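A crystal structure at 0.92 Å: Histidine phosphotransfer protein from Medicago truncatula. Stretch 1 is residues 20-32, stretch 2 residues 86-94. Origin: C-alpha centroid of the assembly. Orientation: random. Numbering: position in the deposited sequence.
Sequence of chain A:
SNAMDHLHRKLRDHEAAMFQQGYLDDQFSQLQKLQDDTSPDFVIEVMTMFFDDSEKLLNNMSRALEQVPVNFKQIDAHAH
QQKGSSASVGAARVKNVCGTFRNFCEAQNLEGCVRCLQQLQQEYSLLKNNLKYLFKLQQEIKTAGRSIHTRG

Stretch 1 20-32: QQGYLDDQFSQLQ
Stretch 2, residues 86-94: SASVGAARV

Arg-93, Tyr-23 and Gly-90 cover the most surface in this contact, which buries 579 Å² in all. Gly-22 (phi/psi 89/8) ends one helix in a Schellman motif. A loop follows, and a new helix runs from Asp-26 to Gln-32. In the second stretch Gly-90 (78/26) ends a helix in the same way, and another starts at Ala-92. CA atoms pair Tyr-23 with Arg-93 (5.4 Å), Leu-24 with Ala-91 (5.1 Å) and Gln-27 with Gly-90 (4.4 Å).

Arg-93 has chi1 m, chi2 t and chi3 p. Its guanidinium lies flat on the Tyr-23 ring, centres 3.9 Å apart and planes at 22°. Arg-93 NH1 also donates to Gln-21 O at 2.9 Å, near the guanidinium plane, so stacking and hydrogen bonding coexist.

Tyr-23 has chi1 m and chi2 -70°. Its CA-to-CB bond points away, but the ring end returns to Arg-93. Tyr-23 O accepts from Ala-92 N at 3.2 Å.

Gly-90 O accepts from Asp-25 N at 3.0 Å. A CB on Gly-90 would lie 2.3 Å from Phe-28 N, a clash. Asp-25 (chi1 p) caps the new helix: its OD1 accepts from Gln-27 N at 2.9 Å. The CA-to-CB bond of Gln-27 (t, p) points toward stretch 2, and NE2 of Gln-27 donates to Ser-88 O at 3.0 Å.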

ATOM      1  N   GLN A  20     -14.148  -1.302  -1.081  1.00  8.03           N
ATOM      2  CA  GLN A  20     -15.009  -2.431  -1.423  1.00  8.26           C
ATOM      3  C   GLN A  20     -14.201  -3.563  -2.036  1.00  8.14           C
ATOM      4  O   GLN A  20     -14.478  -4.743  -1.806  1.00  8.99           O
ATOM      5  CB  GLN A  20     -16.133  -1.946  -2.343  1.00  8.69           C
ATOM      6  CG  GLN A  20     -17.235  -2.974  -2.516  1.00  9.29           C
ATOM      7  CD  GLN A  20     -16.927  -4.071  -3.509  1.00  8.67           C
ATOM      8  OE1 GLN A  20     -16.119  -3.885  -4.431  1.00  9.59           O
ATOM      9  NE2 GLN A  20     -17.624  -5.177  -3.385  1.00  9.82           N
ATOM     10  N   GLN A  21     -13.200  -3.212  -2.863  1.00  7.96           N
ATOM     11  CA  GLN A  21     -12.331  -4.180  -3.522  1.00  8.16           C
ATOM     12  C   GLN A  21     -11.174  -4.646  -2.641  1.00  8.31           C
ATOM     13  O   GLN A  21     -10.375  -5.474  -3.053  1.00  9.38           O
ATOM     14  CB  GLN A  21     -11.893  -3.655  -4.868  1.00  8.79           C
ATOM     15  CG  GLN A  21     -13.012  -3.682  -5.902  1.00  9.38           C
ATOM     16  CD  GLN A  21     -13.342  -5.107  -6.306  1.00  9.95           C
ATOM     17  OE1 GLN A  21     -12.483  -5.742  -6.962  1.00 12.94           O
ATOM     18  NE2 GLN A  21     -14.475  -5.627  -5.939  1.00  9.80           N
ATOM     19  N   GLY A  22     -11.069  -4.114  -1.425  1.00  8.37           N
ATOM     20  CA  GLY A  22     -10.116  -4.639  -0.453  1.00  8.80           C
ATOM     21  C   GLY A  22      -8.737  -4.028  -0.490  1.00  8.05           C
ATOM     22  O   GLY A  22      -7.848  -4.544   0.196  1.00  8.64           O
ATOM     23  N   TYR A  23      -8.523  -2.972  -1.262  1.00  7.91           N
ATOM     24  CA  TYR A  23      -7.227  -2.315  -1.289  1.00  7.92           C
ATOM     25  C   TYR A  23      -6.882  -1.669   0.044  1.00  7.60           C
ATOM     26  O   TYR A  23      -5.709  -1.577   0.410  1.00  8.44           O
ATOM     27  CB  TYR A  23      -7.156  -1.278  -2.392  1.00  8.32           C
ATOM     28  CG  TYR A  23      -7.156  -1.842  -3.768  1.00  8.47           C
ATOM     29  CD1 TYR A  23      -6.023  -2.545  -4.227  1.00 10.35           C
ATOM     30  CD2 TYR A  23      -8.248  -1.795  -4.611  1.00  9.73           C
ATOM     31  CE1 TYR A  23      -6.013  -3.141  -5.463  1.00 11.94           C
ATOM     32  CE2 TYR A  23      -8.198  -2.342  -5.842  1.00 12.19           C
ATOM     33  CZ  TYR A  23      -7.044  -3.041  -6.263  1.00 13.59           C
ATOM     34  OH  TYR A  23      -6.981  -3.591  -7.515  1.00 19.55           O
ATOM     35  N   LEU A  24      -7.908  -1.119   0.714  1.00  7.52           N
ATOM     36  CA  LEU A  24      -7.762  -0.359   1.946  1.00  7.74           C
ATOM     37  C   LEU A  24      -8.626  -0.985   3.014  1.00  7.32           C
ATOM     38  O   LEU A  24      -9.690  -1.528   2.721  1.00  8.35           O
ATOM     39  CB  LEU A  24      -8.251   1.087   1.731  1.00  8.10           C
ATOM     40  CG  LEU A  24      -7.497   1.849   0.653  1.00  8.71           C
ATOM     41  CD1 LEU A  24      -8.183   3.198   0.409  1.00 10.16           C
ATOM     42  CD2 LEU A  24      -6.036   1.989   0.985  1.00 10.04           C
ATOM     43  N   ASP A  25      -8.181  -0.845   4.263  1.00  7.88           N
ATOM     44  CA  ASP A  25      -8.953  -1.215   5.422  1.00  7.84           C
ATOM     45  C   ASP A  25      -8.967  -0.076   6.439  1.00  7.63           C
ATOM     46  O   ASP A  25      -8.456   1.012   6.196  1.00  8.17           O
ATOM     47  CB  ASP A  25      -8.451  -2.547   6.033  1.00  8.95           C
ATOM     48  CG  ASP A  25      -7.064  -2.490   6.653  1.00  9.72           C
ATOM     49  OD1 ASP A  25      -6.730  -1.502   7.337  1.00  9.86           O
ATOM     50  OD2 ASP A  25      -6.289  -3.415   6.432  1.00 14.35           O
ATOM     51  N   ASP A  26      -9.604  -0.335   7.569  1.00  7.99           N
ATOM     52  CA  ASP A  26      -9.865   0.724   8.522  1.00  8.34           C
ATOM     53  C   ASP A  26      -8.606   1.436   9.039  1.00  8.22           C
ATOM     54  O   ASP A  26      -8.723   2.559   9.502  1.00  9.30           O
ATOM     55  CB  ASP A  26     -10.635   0.177   9.742  1.00  9.67           C
ATOM     56  CG  ASP A  26     -11.168   1.309  10.602  1.00 10.04           C
ATOM     57  OD1 ASP A  26     -12.044   2.062  10.099  1.00 11.16           O
ATOM     58  OD2 ASP A  26     -10.751   1.429  11.755  1.00 11.44           O
ATOM     59  N   GLN A  27      -7.428   0.823   8.997  1.00  8.59           N
ATOM     60  CA  GLN A  27      -6.254   1.634   9.386  1.00  8.80           C
ATOM     61  C   GLN A  27      -6.068   2.808   8.502  1.00  8.79           C
ATOM     62  O   GLN A  27      -5.624   3.894   8.960  1.00  9.95           O
ATOM     63  CB  GLN A  27      -5.006   0.771   9.497  1.00  9.45           C
ATOM     64  CG  GLN A  27      -3.730   1.611   9.753  1.00 10.24           C
ATOM     65  CD  GLN A  27      -3.727   2.434  11.018  1.00 11.56           C
ATOM     66  OE1 GLN A  27      -4.578   2.275  11.896  1.00 12.67           O
ATOM     67  NE2 GLN A  27      -2.761   3.285  11.087  1.00 13.80           N
ATOM     68  N   PHE A  28      -6.384   2.692   7.209  1.00  8.36           N
ATOM     69  CA  PHE A  28      -6.323   3.838   6.327  1.00  8.46           C
ATOM     70  C   PHE A  28      -7.342   4.901   6.779  1.00  8.72           C
ATOM     71  O   PHE A  28      -7.076   6.085   6.821  1.00 10.00           O
ATOM     72  CB  PHE A  28      -6.537   3.437   4.876  1.00  8.75           C
ATOM     73  CG  PHE A  28      -6.350   4.578   3.926  1.00  9.91           C
ATOM     74  CD1 PHE A  28      -5.039   4.924   3.532  1.00 12.27           C
ATOM     75  CD2 PHE A  28      -7.430   5.287   3.443  1.00 11.81           C
ATOM     76  CE1 PHE A  28      -4.912   5.994   2.671  1.00 15.49           C
ATOM     77  CE2 PHE A  28      -7.230   6.350   2.551  1.00 14.91           C
ATOM     78  CZ  PHE A  28      -5.948   6.655   2.161  1.00 17.19           C
ATOM     79  N   SER A  29      -8.573   4.432   7.103  1.00  9.00           N
ATOM     80  CA  SER A  29      -9.572   5.346   7.628  1.00  9.69           C
ATOM     81  C   SER A  29      -9.064   6.078   8.875  1.00 10.07           C
ATOM     82  O   SER A  29      -9.373   7.268   9.054  1.00 11.63           O
ATOM     83  CB  SER A  29     -10.851   4.552   7.985  1.00 10.30           C
ATOM     84  OG  SER A  29     -11.341   3.825   6.906  1.00 11.20           O
ATOM     85  N   GLN A  30      -8.365   5.383   9.726  1.00 10.13           N
ATOM     86  CA  GLN A  30      -7.785   6.028  10.946  1.00 11.50           C
ATOM     87  C   GLN A  30      -6.846   7.124  10.539  1.00 11.64           C
ATOM     88  O   GLN A  30      -6.798   8.175  11.188  1.00 14.88           O
ATOM     89  CB  GLN A  30      -7.096   5.015  11.813  1.00 13.11           C
ATOM     90  CG  GLN A  30      -7.998   3.981  12.416  1.00 15.63           C
ATOM     91  CD  GLN A  30      -9.052   4.505  13.278  1.00 19.23           C
ATOM     92  OE1 GLN A  30      -8.815   5.500  14.009  1.00 24.16           O
ATOM     93  NE2 GLN A  30     -10.242   3.998  13.239  1.00 23.06           N
ATOM     94  N   LEU A  31      -6.007   6.908   9.548  1.00 10.71           N
ATOM     95  CA  LEU A  31      -5.094   7.980   9.065  1.00 11.14           C
ATOM     96  C   LEU A  31      -5.861   9.140   8.571  1.00 12.45           C
ATOM     97  O   LEU A  31      -5.385  10.289   8.674  1.00 14.95           O
ATOM     98  CB  LEU A  31      -4.164   7.435   8.035  1.00 11.47           C
ATOM     99  CG  LEU A  31      -3.181   6.369   8.413  1.00 12.74           C
ATOM    100  CD1 LEU A  31      -2.392   5.914   7.166  1.00 16.57           C
ATOM    101  CD2 LEU A  31      -2.254   6.825   9.586  1.00 14.76           C
ATOM    102  N   GLN A  32      -6.984   8.906   7.886  1.00 13.03           N
ATOM    103  CA  GLN A  32      -7.749   9.954   7.246  1.00 16.92           C
ATOM    104  C   GLN A  32      -8.669  10.709   8.183  1.00 20.49           C
ATOM    105  O   GLN A  32      -9.173  11.779   7.794  1.00 29.61           O
ATOM    106  CB  GLN A  32      -8.696   9.391   6.171  1.00 17.71           C
ATOM    107  CG  GLN A  32      -7.959   8.850   5.056  1.00 19.97           C
ATOM    108  CD  GLN A  32      -9.048   8.596   4.015  1.00 23.85           C
ATOM    109  OE1 GLN A  32      -8.980   9.283   2.990  1.00 29.33           O
ATOM    110  NE2 GLN A  32      -9.958   7.771   4.394  1.00 34.26           N
ATOM    111  N   SER A  86       2.677  -2.540   5.848  1.00  8.98           N
ATOM    112  CA  SER A  86       1.393  -2.482   5.157  1.00  8.54           C
ATOM    113  C   SER A  86       0.254  -2.325   6.119  1.00  8.89           C
ATOM    114  O   SER A  86      -0.688  -1.574   5.903  1.00  9.17           O
ATOM    115  CB  SER A  86       1.263  -3.723   4.287  1.00  9.07           C
ATOM    116  OG  SER A  86       2.284  -3.843   3.341  1.00  9.93           O
ATOM    117  N   ALA A  87       0.308  -3.068   7.243  1.00  9.26           N
ATOM    118  CA  ALA A  87      -0.686  -2.926   8.279  1.00 10.55           C
ATOM    119  C   ALA A  87      -0.695  -1.532   8.864  1.00  9.84           C
ATOM    120  O   ALA A  87      -1.811  -1.041   9.233  1.00 12.06           O
ATOM    121  CB  ALA A  87      -0.421  -3.909   9.411  1.00 12.27           C
ATOM    122  N   SER A  88       0.396  -0.857   8.928  1.00 10.14           N
ATOM    123  CA  SER A  88       0.492   0.515   9.515  1.00 10.31           C
ATOM    124  C   SER A  88      -0.226   1.555   8.730  1.00 10.07           C
ATOM    125  O   SER A  88      -0.501   2.642   9.266  1.00 10.78           O
ATOM    126  CB  SER A  88       1.929   0.915   9.750  1.00 11.25           C
ATOM    127  OG  SER A  88       2.602   1.416   8.574  1.00 12.18           O
ATOM    128  N   VAL A  89      -0.526   1.259   7.472  1.00  9.60           N
ATOM    129  CA  VAL A  89      -1.176   2.202   6.594  1.00  9.42           C
ATOM    130  C   VAL A  89      -2.521   1.715   6.049  1.00  8.70           C
ATOM    131  O   VAL A  89      -3.164   2.422   5.311  1.00  9.96           O
ATOM    132  CB  VAL A  89      -0.265   2.685   5.481  1.00 10.02           C
ATOM    133  CG1 VAL A  89       1.012   3.329   6.015  1.00 11.42           C
ATOM    134  CG2 VAL A  89       0.062   1.583   4.480  1.00 10.42           C
ATOM    135  N   GLY A  90      -2.930   0.497   6.423  1.00  8.34           N
ATOM    136  CA  GLY A  90      -4.204  -0.028   5.912  1.00  8.70           C
ATOM    137  C   GLY A  90      -4.182  -0.548   4.511  1.00  8.10           C
ATOM    138  O   GLY A  90      -5.225  -0.654   3.870  1.00  8.97           O
ATOM    139  N   ALA A  91      -3.003  -0.988   4.032  1.00  7.98           N
ATOM    140  CA  ALA A  91      -2.842  -1.575   2.692  1.00  8.32           C
ATOM    141  C   ALA A  91      -3.166  -3.074   2.793  1.00  7.97           C
ATOM    142  O   ALA A  91      -2.290  -3.921   2.909  1.00  9.59           O
ATOM    143  CB  ALA A  91      -1.447  -1.333   2.194  1.00  8.93           C
ATOM    144  N   ALA A  92      -4.471  -3.393   2.787  1.00  8.64           N
ATOM    145  CA  ALA A  92      -4.958  -4.692   3.182  1.00  8.96           C
ATOM    146  C   ALA A  92      -4.527  -5.825   2.247  1.00  8.79           C
ATOM    147  O   ALA A  92      -4.063  -6.859   2.680  1.00  9.83           O
ATOM    148  CB  ALA A  92      -6.477  -4.662   3.287  1.00 10.87           C
ATOM    149  N   ARG A  93      -4.714  -5.617   0.933  1.00  8.67           N
ATOM    150  CA  ARG A  93      -4.326  -6.653  -0.028  1.00  8.98           C
ATOM    151  C   ARG A  93      -2.836  -6.868  -0.020  1.00  8.50           C
ATOM    152  O   ARG A  93      -2.356  -8.012  -0.132  1.00 10.31           O
ATOM    153  CB  ARG A  93      -4.896  -6.374  -1.407  1.00  8.92           C
ATOM    154  CG  ARG A  93      -6.335  -6.827  -1.575  1.00  9.45           C
ATOM    155  CD  ARG A  93      -7.071  -6.157  -2.712  1.00  9.97           C
ATOM    156  NE  ARG A  93      -6.492  -6.484  -4.013  1.00  9.76           N
ATOM    157  CZ  ARG A  93      -7.151  -6.323  -5.169  1.00 10.17           C
ATOM    158  NH1 ARG A  93      -8.405  -5.947  -5.180  1.00 11.55           N
ATOM    159  NH2 ARG A  93      -6.510  -6.557  -6.306  1.00 11.71           N
ATOM    160  N   VAL A  94      -2.033  -5.801   0.097  1.00  8.29           N
ATOM    161  CA  VAL A  94      -0.577  -5.951   0.167  1.00  8.52           C
ATOM    162  C   VAL A  94      -0.217  -6.747   1.420  1.00  8.73           C
ATOM    163  O   VAL A  94       0.590  -7.693   1.368  1.00  9.39           O
ATOM    164  CB  VAL A  94       0.114  -4.588   0.109  1.00  8.38           C
ATOM    165  CG1 VAL A  94       1.630  -4.760   0.329  1.00  9.43           C
ATOM    166  CG2 VAL A  94      -0.139  -3.849  -1.181  1.00  9.79           C
TER
HETATM  167  O   HOH W   1      -3.549  -3.179  -0.498  1.00  9.06           O
HETATM  168  O   HOH W   2      -3.463  -3.531   6.230  0.59 10.18           O